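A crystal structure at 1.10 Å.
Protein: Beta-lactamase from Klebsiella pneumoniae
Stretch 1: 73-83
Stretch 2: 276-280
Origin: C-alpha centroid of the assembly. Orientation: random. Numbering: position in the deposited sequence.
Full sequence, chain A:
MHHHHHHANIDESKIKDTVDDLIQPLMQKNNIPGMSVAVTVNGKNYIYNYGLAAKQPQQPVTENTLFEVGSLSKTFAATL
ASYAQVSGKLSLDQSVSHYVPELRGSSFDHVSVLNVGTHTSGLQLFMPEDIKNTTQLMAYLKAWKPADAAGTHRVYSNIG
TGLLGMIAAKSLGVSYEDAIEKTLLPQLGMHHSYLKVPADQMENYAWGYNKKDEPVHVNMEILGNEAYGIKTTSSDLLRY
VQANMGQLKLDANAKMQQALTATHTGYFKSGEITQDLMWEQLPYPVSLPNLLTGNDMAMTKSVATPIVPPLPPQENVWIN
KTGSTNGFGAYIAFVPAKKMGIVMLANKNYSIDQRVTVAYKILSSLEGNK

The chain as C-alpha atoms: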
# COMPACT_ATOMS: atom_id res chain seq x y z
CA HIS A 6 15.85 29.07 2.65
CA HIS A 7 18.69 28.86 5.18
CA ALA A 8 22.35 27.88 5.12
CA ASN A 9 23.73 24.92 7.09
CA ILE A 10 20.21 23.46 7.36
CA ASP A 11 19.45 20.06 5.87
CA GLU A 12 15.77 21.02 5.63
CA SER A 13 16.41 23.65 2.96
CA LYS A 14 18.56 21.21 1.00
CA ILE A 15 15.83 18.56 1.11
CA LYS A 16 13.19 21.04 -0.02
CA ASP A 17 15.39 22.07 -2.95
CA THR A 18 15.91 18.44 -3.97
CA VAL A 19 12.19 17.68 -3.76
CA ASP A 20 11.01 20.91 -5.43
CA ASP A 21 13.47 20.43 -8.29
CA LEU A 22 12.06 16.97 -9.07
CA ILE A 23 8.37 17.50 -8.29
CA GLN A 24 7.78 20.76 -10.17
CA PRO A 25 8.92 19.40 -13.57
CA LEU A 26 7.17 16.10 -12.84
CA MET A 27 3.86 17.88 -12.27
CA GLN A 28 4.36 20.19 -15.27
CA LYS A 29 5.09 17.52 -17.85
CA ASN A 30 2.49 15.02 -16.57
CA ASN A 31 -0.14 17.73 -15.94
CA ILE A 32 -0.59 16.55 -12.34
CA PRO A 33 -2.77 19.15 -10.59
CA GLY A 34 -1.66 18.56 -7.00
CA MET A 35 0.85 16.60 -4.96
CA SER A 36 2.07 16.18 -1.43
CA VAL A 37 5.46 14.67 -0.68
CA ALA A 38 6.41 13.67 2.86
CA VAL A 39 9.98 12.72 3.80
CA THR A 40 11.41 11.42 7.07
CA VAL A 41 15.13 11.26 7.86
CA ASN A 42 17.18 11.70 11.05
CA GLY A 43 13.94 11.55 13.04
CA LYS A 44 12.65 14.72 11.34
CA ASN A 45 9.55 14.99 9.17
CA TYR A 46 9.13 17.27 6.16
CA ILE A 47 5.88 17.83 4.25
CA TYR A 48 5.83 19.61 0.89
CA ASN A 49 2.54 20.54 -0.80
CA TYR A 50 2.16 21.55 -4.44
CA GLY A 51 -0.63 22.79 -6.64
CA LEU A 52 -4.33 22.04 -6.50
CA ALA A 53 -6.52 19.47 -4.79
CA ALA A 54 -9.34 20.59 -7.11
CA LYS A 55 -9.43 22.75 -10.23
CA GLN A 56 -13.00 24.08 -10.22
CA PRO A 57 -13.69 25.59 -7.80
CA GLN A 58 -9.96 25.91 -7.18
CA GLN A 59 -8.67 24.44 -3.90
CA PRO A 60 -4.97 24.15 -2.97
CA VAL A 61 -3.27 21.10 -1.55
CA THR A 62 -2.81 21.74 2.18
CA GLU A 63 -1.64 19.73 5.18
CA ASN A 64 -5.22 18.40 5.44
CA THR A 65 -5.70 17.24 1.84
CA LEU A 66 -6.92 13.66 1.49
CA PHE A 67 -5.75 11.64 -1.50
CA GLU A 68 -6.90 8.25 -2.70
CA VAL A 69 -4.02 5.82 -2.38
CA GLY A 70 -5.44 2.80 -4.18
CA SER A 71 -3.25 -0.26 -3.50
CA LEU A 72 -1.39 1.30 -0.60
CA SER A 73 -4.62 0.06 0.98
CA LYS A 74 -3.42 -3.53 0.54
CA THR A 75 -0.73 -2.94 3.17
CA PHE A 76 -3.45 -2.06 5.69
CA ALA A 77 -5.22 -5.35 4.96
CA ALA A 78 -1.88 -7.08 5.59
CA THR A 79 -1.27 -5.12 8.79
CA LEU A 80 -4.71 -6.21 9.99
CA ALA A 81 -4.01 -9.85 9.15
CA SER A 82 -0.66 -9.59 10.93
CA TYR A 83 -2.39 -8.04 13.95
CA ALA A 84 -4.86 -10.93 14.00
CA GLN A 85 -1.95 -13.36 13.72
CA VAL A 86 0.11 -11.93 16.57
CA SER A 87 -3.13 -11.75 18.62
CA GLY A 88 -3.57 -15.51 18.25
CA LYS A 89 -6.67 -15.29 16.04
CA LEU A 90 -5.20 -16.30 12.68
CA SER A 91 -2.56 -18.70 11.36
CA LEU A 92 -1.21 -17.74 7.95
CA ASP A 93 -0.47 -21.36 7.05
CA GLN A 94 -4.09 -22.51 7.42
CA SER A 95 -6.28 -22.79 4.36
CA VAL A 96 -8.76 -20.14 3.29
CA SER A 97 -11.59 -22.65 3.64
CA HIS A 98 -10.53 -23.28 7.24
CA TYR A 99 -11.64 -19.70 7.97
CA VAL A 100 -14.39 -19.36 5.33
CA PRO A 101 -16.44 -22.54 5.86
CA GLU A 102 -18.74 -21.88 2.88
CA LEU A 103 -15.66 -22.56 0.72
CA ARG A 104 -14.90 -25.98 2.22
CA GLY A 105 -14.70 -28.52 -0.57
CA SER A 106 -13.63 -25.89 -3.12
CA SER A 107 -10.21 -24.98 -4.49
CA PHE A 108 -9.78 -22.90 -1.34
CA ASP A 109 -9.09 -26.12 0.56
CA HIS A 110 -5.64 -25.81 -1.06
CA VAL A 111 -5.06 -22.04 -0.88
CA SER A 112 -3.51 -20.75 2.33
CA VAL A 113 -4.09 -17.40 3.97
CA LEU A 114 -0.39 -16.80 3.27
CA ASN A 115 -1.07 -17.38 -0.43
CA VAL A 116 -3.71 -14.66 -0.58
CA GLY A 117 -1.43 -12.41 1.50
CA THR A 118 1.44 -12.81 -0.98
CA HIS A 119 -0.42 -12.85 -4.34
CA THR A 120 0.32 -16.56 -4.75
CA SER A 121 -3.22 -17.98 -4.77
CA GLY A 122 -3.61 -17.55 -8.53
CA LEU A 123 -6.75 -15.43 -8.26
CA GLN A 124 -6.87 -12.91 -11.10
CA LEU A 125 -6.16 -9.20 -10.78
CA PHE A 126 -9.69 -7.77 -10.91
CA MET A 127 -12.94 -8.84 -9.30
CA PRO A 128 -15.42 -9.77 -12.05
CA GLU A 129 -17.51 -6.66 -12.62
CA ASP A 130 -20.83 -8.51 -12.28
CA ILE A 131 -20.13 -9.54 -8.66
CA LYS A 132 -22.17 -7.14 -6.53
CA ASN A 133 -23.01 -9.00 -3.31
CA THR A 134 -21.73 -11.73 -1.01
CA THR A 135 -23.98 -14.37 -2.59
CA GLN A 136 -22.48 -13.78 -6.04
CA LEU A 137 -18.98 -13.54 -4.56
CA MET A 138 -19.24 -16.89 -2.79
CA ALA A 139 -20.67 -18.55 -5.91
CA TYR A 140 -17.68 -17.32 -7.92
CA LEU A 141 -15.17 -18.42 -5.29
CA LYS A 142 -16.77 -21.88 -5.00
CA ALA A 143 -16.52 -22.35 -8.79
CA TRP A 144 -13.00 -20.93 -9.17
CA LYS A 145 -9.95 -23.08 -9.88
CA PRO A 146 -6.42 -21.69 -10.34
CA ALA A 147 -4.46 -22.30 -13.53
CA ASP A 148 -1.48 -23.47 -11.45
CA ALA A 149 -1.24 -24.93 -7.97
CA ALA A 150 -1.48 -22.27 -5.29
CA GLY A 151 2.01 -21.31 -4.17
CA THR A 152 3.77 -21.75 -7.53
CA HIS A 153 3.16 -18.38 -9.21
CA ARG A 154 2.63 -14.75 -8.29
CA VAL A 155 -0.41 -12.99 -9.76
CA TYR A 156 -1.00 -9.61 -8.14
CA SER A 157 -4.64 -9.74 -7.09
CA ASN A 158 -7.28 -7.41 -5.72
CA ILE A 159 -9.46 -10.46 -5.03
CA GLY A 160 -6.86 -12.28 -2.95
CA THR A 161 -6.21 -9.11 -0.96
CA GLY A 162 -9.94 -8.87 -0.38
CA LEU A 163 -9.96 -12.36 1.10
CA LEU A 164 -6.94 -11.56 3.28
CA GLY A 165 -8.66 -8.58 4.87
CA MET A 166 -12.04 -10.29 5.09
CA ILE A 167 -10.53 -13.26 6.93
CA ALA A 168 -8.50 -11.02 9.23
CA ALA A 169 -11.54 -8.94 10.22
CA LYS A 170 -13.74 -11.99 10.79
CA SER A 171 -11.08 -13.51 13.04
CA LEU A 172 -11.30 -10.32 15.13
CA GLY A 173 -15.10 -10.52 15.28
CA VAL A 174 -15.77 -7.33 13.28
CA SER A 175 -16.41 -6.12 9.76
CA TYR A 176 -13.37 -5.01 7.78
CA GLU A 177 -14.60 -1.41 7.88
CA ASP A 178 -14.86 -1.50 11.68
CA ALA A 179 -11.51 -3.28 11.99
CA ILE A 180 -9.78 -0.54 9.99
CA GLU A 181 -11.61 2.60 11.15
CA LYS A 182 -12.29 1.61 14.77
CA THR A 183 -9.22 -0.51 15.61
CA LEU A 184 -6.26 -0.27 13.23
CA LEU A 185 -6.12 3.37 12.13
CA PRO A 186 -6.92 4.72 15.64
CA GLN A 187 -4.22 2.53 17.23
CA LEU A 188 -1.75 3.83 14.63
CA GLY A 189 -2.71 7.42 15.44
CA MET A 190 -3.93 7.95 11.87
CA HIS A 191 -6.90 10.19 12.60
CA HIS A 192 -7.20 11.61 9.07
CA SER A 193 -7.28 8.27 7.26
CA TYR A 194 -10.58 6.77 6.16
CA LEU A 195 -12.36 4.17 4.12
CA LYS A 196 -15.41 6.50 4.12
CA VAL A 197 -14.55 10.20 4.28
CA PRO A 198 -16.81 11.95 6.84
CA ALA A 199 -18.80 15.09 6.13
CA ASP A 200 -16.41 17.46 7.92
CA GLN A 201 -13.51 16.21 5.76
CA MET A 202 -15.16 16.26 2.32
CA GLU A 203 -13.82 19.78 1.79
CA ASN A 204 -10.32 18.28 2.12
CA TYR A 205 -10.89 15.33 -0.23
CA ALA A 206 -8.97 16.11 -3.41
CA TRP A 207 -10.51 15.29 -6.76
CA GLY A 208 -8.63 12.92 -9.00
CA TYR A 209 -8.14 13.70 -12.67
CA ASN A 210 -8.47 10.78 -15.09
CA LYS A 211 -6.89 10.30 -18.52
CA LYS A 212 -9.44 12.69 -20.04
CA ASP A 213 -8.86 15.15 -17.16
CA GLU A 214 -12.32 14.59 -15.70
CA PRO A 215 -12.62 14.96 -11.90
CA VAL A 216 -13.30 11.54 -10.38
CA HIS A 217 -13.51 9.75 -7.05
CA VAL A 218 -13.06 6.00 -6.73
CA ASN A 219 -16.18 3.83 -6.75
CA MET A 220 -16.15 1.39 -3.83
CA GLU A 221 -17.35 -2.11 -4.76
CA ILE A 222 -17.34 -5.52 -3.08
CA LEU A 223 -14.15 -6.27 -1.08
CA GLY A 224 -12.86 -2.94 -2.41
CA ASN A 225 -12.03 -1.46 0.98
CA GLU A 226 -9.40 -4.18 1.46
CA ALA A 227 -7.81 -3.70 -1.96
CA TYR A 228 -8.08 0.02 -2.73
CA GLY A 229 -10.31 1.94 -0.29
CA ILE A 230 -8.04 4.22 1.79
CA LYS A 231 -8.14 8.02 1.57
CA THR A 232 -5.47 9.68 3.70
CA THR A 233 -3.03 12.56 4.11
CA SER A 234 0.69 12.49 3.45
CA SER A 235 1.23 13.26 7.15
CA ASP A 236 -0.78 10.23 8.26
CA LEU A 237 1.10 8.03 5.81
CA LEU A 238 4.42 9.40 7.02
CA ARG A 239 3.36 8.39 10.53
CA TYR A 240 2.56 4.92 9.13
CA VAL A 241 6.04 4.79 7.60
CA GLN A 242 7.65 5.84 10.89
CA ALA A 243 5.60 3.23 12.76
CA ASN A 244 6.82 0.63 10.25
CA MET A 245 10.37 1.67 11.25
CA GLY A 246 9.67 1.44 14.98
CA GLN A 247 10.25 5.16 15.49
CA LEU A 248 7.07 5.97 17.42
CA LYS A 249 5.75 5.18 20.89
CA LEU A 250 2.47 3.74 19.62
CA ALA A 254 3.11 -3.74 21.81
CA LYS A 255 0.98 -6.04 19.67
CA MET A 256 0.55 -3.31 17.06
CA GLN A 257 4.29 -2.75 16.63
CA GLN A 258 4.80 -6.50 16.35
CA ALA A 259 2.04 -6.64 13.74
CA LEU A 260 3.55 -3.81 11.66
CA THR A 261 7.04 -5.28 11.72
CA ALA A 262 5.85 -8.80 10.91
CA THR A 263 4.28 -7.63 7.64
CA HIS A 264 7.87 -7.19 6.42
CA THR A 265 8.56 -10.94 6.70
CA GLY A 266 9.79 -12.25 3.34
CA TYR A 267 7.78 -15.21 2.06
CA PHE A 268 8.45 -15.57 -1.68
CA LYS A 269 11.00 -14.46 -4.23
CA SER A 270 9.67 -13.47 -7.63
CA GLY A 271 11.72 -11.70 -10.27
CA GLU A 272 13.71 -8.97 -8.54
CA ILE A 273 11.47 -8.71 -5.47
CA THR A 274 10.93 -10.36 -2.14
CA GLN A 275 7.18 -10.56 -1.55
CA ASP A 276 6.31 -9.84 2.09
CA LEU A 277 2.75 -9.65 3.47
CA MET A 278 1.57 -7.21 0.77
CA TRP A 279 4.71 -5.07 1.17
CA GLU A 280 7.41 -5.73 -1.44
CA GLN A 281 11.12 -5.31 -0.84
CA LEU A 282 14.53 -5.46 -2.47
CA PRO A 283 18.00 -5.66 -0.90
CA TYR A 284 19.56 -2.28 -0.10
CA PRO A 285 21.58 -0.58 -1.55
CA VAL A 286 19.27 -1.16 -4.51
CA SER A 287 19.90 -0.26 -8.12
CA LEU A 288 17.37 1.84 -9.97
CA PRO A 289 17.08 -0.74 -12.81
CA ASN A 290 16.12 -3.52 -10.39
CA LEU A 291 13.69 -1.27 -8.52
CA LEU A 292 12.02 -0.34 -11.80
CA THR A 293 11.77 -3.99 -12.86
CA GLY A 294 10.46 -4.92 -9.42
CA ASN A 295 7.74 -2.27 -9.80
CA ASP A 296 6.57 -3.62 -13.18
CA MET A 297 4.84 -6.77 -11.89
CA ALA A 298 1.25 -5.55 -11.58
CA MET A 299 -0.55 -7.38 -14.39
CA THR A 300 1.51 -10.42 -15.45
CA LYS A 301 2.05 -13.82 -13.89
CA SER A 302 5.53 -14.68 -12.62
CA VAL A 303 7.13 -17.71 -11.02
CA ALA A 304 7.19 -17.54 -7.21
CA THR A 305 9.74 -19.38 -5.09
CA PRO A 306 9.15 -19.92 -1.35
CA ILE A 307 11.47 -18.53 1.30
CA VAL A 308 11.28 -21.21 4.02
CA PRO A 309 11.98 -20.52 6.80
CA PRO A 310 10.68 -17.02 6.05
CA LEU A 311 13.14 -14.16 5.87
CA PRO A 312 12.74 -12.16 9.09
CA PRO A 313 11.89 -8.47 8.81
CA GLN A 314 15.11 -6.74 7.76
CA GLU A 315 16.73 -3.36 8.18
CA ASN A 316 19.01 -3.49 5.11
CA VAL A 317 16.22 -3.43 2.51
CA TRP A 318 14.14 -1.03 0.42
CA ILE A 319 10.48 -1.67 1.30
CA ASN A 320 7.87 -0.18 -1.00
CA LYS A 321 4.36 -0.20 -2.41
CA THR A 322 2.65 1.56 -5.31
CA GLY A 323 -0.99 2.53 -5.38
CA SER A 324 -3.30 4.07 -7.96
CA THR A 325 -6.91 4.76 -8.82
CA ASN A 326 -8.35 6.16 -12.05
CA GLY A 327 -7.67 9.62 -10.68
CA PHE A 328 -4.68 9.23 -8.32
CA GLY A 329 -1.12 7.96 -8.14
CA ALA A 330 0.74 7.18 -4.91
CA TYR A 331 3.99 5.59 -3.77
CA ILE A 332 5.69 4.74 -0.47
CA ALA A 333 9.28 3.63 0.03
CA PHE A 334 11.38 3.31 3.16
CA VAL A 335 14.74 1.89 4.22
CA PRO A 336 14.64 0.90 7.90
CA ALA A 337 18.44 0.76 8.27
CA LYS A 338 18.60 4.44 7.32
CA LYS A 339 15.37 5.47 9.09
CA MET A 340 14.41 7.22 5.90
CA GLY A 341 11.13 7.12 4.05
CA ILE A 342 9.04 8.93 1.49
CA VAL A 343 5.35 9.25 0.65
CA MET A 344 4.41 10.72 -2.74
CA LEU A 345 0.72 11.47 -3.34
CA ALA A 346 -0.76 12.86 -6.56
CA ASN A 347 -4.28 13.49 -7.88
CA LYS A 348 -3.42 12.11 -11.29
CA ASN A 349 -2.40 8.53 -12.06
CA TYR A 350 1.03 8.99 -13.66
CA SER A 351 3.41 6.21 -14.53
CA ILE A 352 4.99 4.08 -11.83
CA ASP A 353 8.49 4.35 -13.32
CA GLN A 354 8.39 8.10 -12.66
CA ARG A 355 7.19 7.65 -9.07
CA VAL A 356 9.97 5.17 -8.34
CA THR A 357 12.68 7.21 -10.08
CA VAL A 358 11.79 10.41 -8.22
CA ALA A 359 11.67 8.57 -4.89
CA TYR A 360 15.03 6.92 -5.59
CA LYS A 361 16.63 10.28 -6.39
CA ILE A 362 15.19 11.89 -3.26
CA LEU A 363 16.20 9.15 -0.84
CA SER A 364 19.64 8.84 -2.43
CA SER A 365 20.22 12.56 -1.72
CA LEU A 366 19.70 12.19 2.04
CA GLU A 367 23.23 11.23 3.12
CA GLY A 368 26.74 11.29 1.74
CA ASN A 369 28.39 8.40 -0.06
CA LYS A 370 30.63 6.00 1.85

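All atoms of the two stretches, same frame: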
# COMPACT_ATOMS: atom_id res chain seq x y z
N SER A 73 -3.63 0.65 0.10
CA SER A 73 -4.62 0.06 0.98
C SER A 73 -4.33 -1.41 1.27
O SER A 73 -4.69 -1.91 2.33
CB SER A 73 -6.01 0.19 0.36
OG SER A 73 -6.31 1.54 0.03
N LYS A 74 -3.70 -2.12 0.32
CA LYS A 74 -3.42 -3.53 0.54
C LYS A 74 -2.52 -3.74 1.75
O LYS A 74 -2.61 -4.77 2.42
CB LYS A 74 -2.78 -4.15 -0.70
CG LYS A 74 -3.65 -4.09 -1.95
CD LYS A 74 -3.09 -4.98 -3.06
CE LYS A 74 -4.11 -5.20 -4.16
NZ LYS A 74 -4.58 -3.92 -4.74
N THR A 75 -1.62 -2.78 2.02
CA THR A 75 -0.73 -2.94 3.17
C THR A 75 -1.49 -2.83 4.48
O THR A 75 -1.05 -3.38 5.49
CB THR A 75 0.44 -1.95 3.14
OG1 THR A 75 -0.03 -0.61 3.36
CG2 THR A 75 1.21 -2.01 1.83
N PHE A 76 -2.62 -2.11 4.49
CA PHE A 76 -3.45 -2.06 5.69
C PHE A 76 -4.18 -3.38 5.91
O PHE A 76 -4.32 -3.83 7.05
CB PHE A 76 -4.42 -0.88 5.61
CG PHE A 76 -3.73 0.45 5.64
CD1 PHE A 76 -3.24 1.01 4.46
CD2 PHE A 76 -3.48 1.11 6.83
CE1 PHE A 76 -2.56 2.22 4.48
CE2 PHE A 76 -2.80 2.32 6.85
CZ PHE A 76 -2.34 2.87 5.67
N ALA A 77 -4.65 -4.02 4.84
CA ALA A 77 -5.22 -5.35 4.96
C ALA A 77 -4.19 -6.33 5.53
O ALA A 77 -4.51 -7.15 6.40
CB ALA A 77 -5.74 -5.84 3.61
N ALA A 78 -2.94 -6.23 5.06
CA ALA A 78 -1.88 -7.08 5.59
C ALA A 78 -1.58 -6.76 7.04
O ALA A 78 -1.37 -7.67 7.85
CB ALA A 78 -0.61 -6.95 4.75
N THR A 79 -1.51 -5.47 7.39
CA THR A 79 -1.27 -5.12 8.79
C THR A 79 -2.37 -5.67 9.68
O THR A 79 -2.10 -6.17 10.78
CB THR A 79 -1.12 -3.60 8.94
OG1 THR A 79 -0.02 -3.14 8.14
CG2 THR A 79 -0.84 -3.23 10.39
N LEU A 80 -3.62 -5.63 9.21
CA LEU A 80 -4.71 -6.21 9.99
C LEU A 80 -4.56 -7.71 10.14
O LEU A 80 -4.76 -8.26 11.23
CB LEU A 80 -6.06 -5.85 9.36
CG LEU A 80 -7.26 -6.25 10.23
CD1 LEU A 80 -7.35 -5.36 11.47
CD2 LEU A 80 -8.55 -6.22 9.43
N ALA A 81 -4.22 -8.41 9.06
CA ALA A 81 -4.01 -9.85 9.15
C ALA A 81 -2.86 -10.18 10.10
O ALA A 81 -2.94 -11.13 10.88
CB ALA A 81 -3.74 -10.44 7.77
N SER A 82 -1.79 -9.39 10.04
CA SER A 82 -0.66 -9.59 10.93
C SER A 82 -1.06 -9.33 12.38
O SER A 82 -0.64 -10.06 13.29
CB SER A 82 0.48 -8.67 10.50
OG SER A 82 1.64 -8.92 11.26
N TYR A 83 -1.89 -8.31 12.61
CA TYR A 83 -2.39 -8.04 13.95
C TYR A 83 -3.23 -9.20 14.46
O TYR A 83 -3.08 -9.64 15.61
CB TYR A 83 -3.20 -6.74 13.93
CG TYR A 83 -3.79 -6.35 15.26
CD1 TYR A 83 -2.98 -5.87 16.29
CD2 TYR A 83 -5.15 -6.42 15.48
CE1 TYR A 83 -3.52 -5.50 17.51
CE2 TYR A 83 -5.70 -6.05 16.70
CZ TYR A 83 -4.88 -5.59 17.70
OH TYR A 83 -5.42 -5.22 18.91
N ASP A 276 6.66 -9.76 0.68
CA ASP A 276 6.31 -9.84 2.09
C ASP A 276 4.79 -9.98 2.20
O ASP A 276 4.13 -10.39 1.24
CB ASP A 276 6.81 -8.60 2.84
CG ASP A 276 8.30 -8.30 2.65
OD1 ASP A 276 9.11 -9.15 2.20
OD2 ASP A 276 8.65 -7.13 2.98
N LEU A 277 4.20 -9.64 3.35
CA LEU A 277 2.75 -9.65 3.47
C LEU A 277 2.28 -8.31 2.89
O LEU A 277 2.30 -7.27 3.56
CB LEU A 277 2.30 -9.84 4.92
CG LEU A 277 0.94 -10.53 5.05
CD1 LEU A 277 1.00 -11.98 4.61
CD2 LEU A 277 0.40 -10.42 6.47
N MET A 278 1.92 -8.36 1.60
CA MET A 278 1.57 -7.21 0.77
C MET A 278 2.72 -6.25 0.47
O MET A 278 2.89 -5.87 -0.69
CB MET A 278 0.31 -6.49 1.26
CG MET A 278 -0.94 -7.35 1.11
SD MET A 278 -1.33 -7.65 -0.62
CE MET A 278 -2.16 -9.24 -0.51
N TRP A 279 3.51 -5.84 1.47
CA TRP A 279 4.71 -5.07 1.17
C TRP A 279 5.62 -5.87 0.25
O TRP A 279 5.62 -7.10 0.25
CB TRP A 279 5.48 -4.72 2.44
CG TRP A 279 4.80 -3.75 3.33
CD1 TRP A 279 4.21 -4.01 4.53
CD2 TRP A 279 4.66 -2.34 3.11
NE1 TRP A 279 3.70 -2.86 5.07
CE2 TRP A 279 3.97 -1.81 4.22
CE3 TRP A 279 5.05 -1.47 2.09
CZ2 TRP A 279 3.66 -0.46 4.33
CZ3 TRP A 279 4.74 -0.12 2.20
CH2 TRP A 279 4.05 0.37 3.31
N GLU A 280 6.42 -5.15 -0.54
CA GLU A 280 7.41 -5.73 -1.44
C GLU A 280 8.75 -5.09 -1.12
O GLU A 280 8.81 -3.90 -0.79
CB GLU A 280 7.03 -5.43 -2.89
CG GLU A 280 5.64 -5.94 -3.25
CD GLU A 280 5.05 -5.30 -4.49
OE1 GLU A 280 5.77 -4.53 -5.18
OE2 GLU A 280 3.86 -5.54 -4.78
O HOH W 1 2.56 -1.97 7.59

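A small residue on a helix lets a second segment approach closely, and the packing of residues 276-280 against the helix of residues 73-83 in this beta-lactamase is a compact example. At the apolar centre lies Ala78, whose CA-to-CB bond points toward the other stretch. Its CB lies 3.6 Å from CB of Met278 and 3.9 Å from CG of Leu277, and it also touches the backbone, with Ala78 CB 3.2 Å from Leu277 O. Ala78 ends at CB, and the loop backbone lies close to that of the helix: the CA atoms of Ala78 and Leu277 are 5.7 Å apart, those of Thr75 and Met278 5.4 Å.

The loop turns tightly at Met278, which has a positive phi of 67°; a weak hydrogen bond from Trp279 N to Leu277 O, 2.8 Å, spans the turn. Leu277 reaches along the helix, its CD2 4.3 Å from Ala81 CB and 4.4 Å from Ser82 CB. Met278 extends the other way, toward Lys74: its CG lies 3.3 Å from Lys74 O, and its SD 3.8 Å from Lys74 CB. The lysine begins toward the loop but its end leads away; its CD lies 4.0 Å from Met278 SD.

Farther out, Thr75 meets Trp279 through a CH-pi contact. Thr75 CG2 sits 3.6 Å from the centroid of the six-membered ring formed by Trp279 CD2, CE2, CE3, CZ2, CZ3 and CH2, only 9° off the normal, so the methyl group lies over the electron-rich face.

No direct hydrogen bond crosses the interface; its polar edge is bridged by water. Thr79 OG1 donates to Thr75 O at 2.9 Å and accepts from water 1, whose oxygen is 2.9 Å away. The same water oxygen accepts from Trp279 NE1 at 2.9 Å, linking indole to helix.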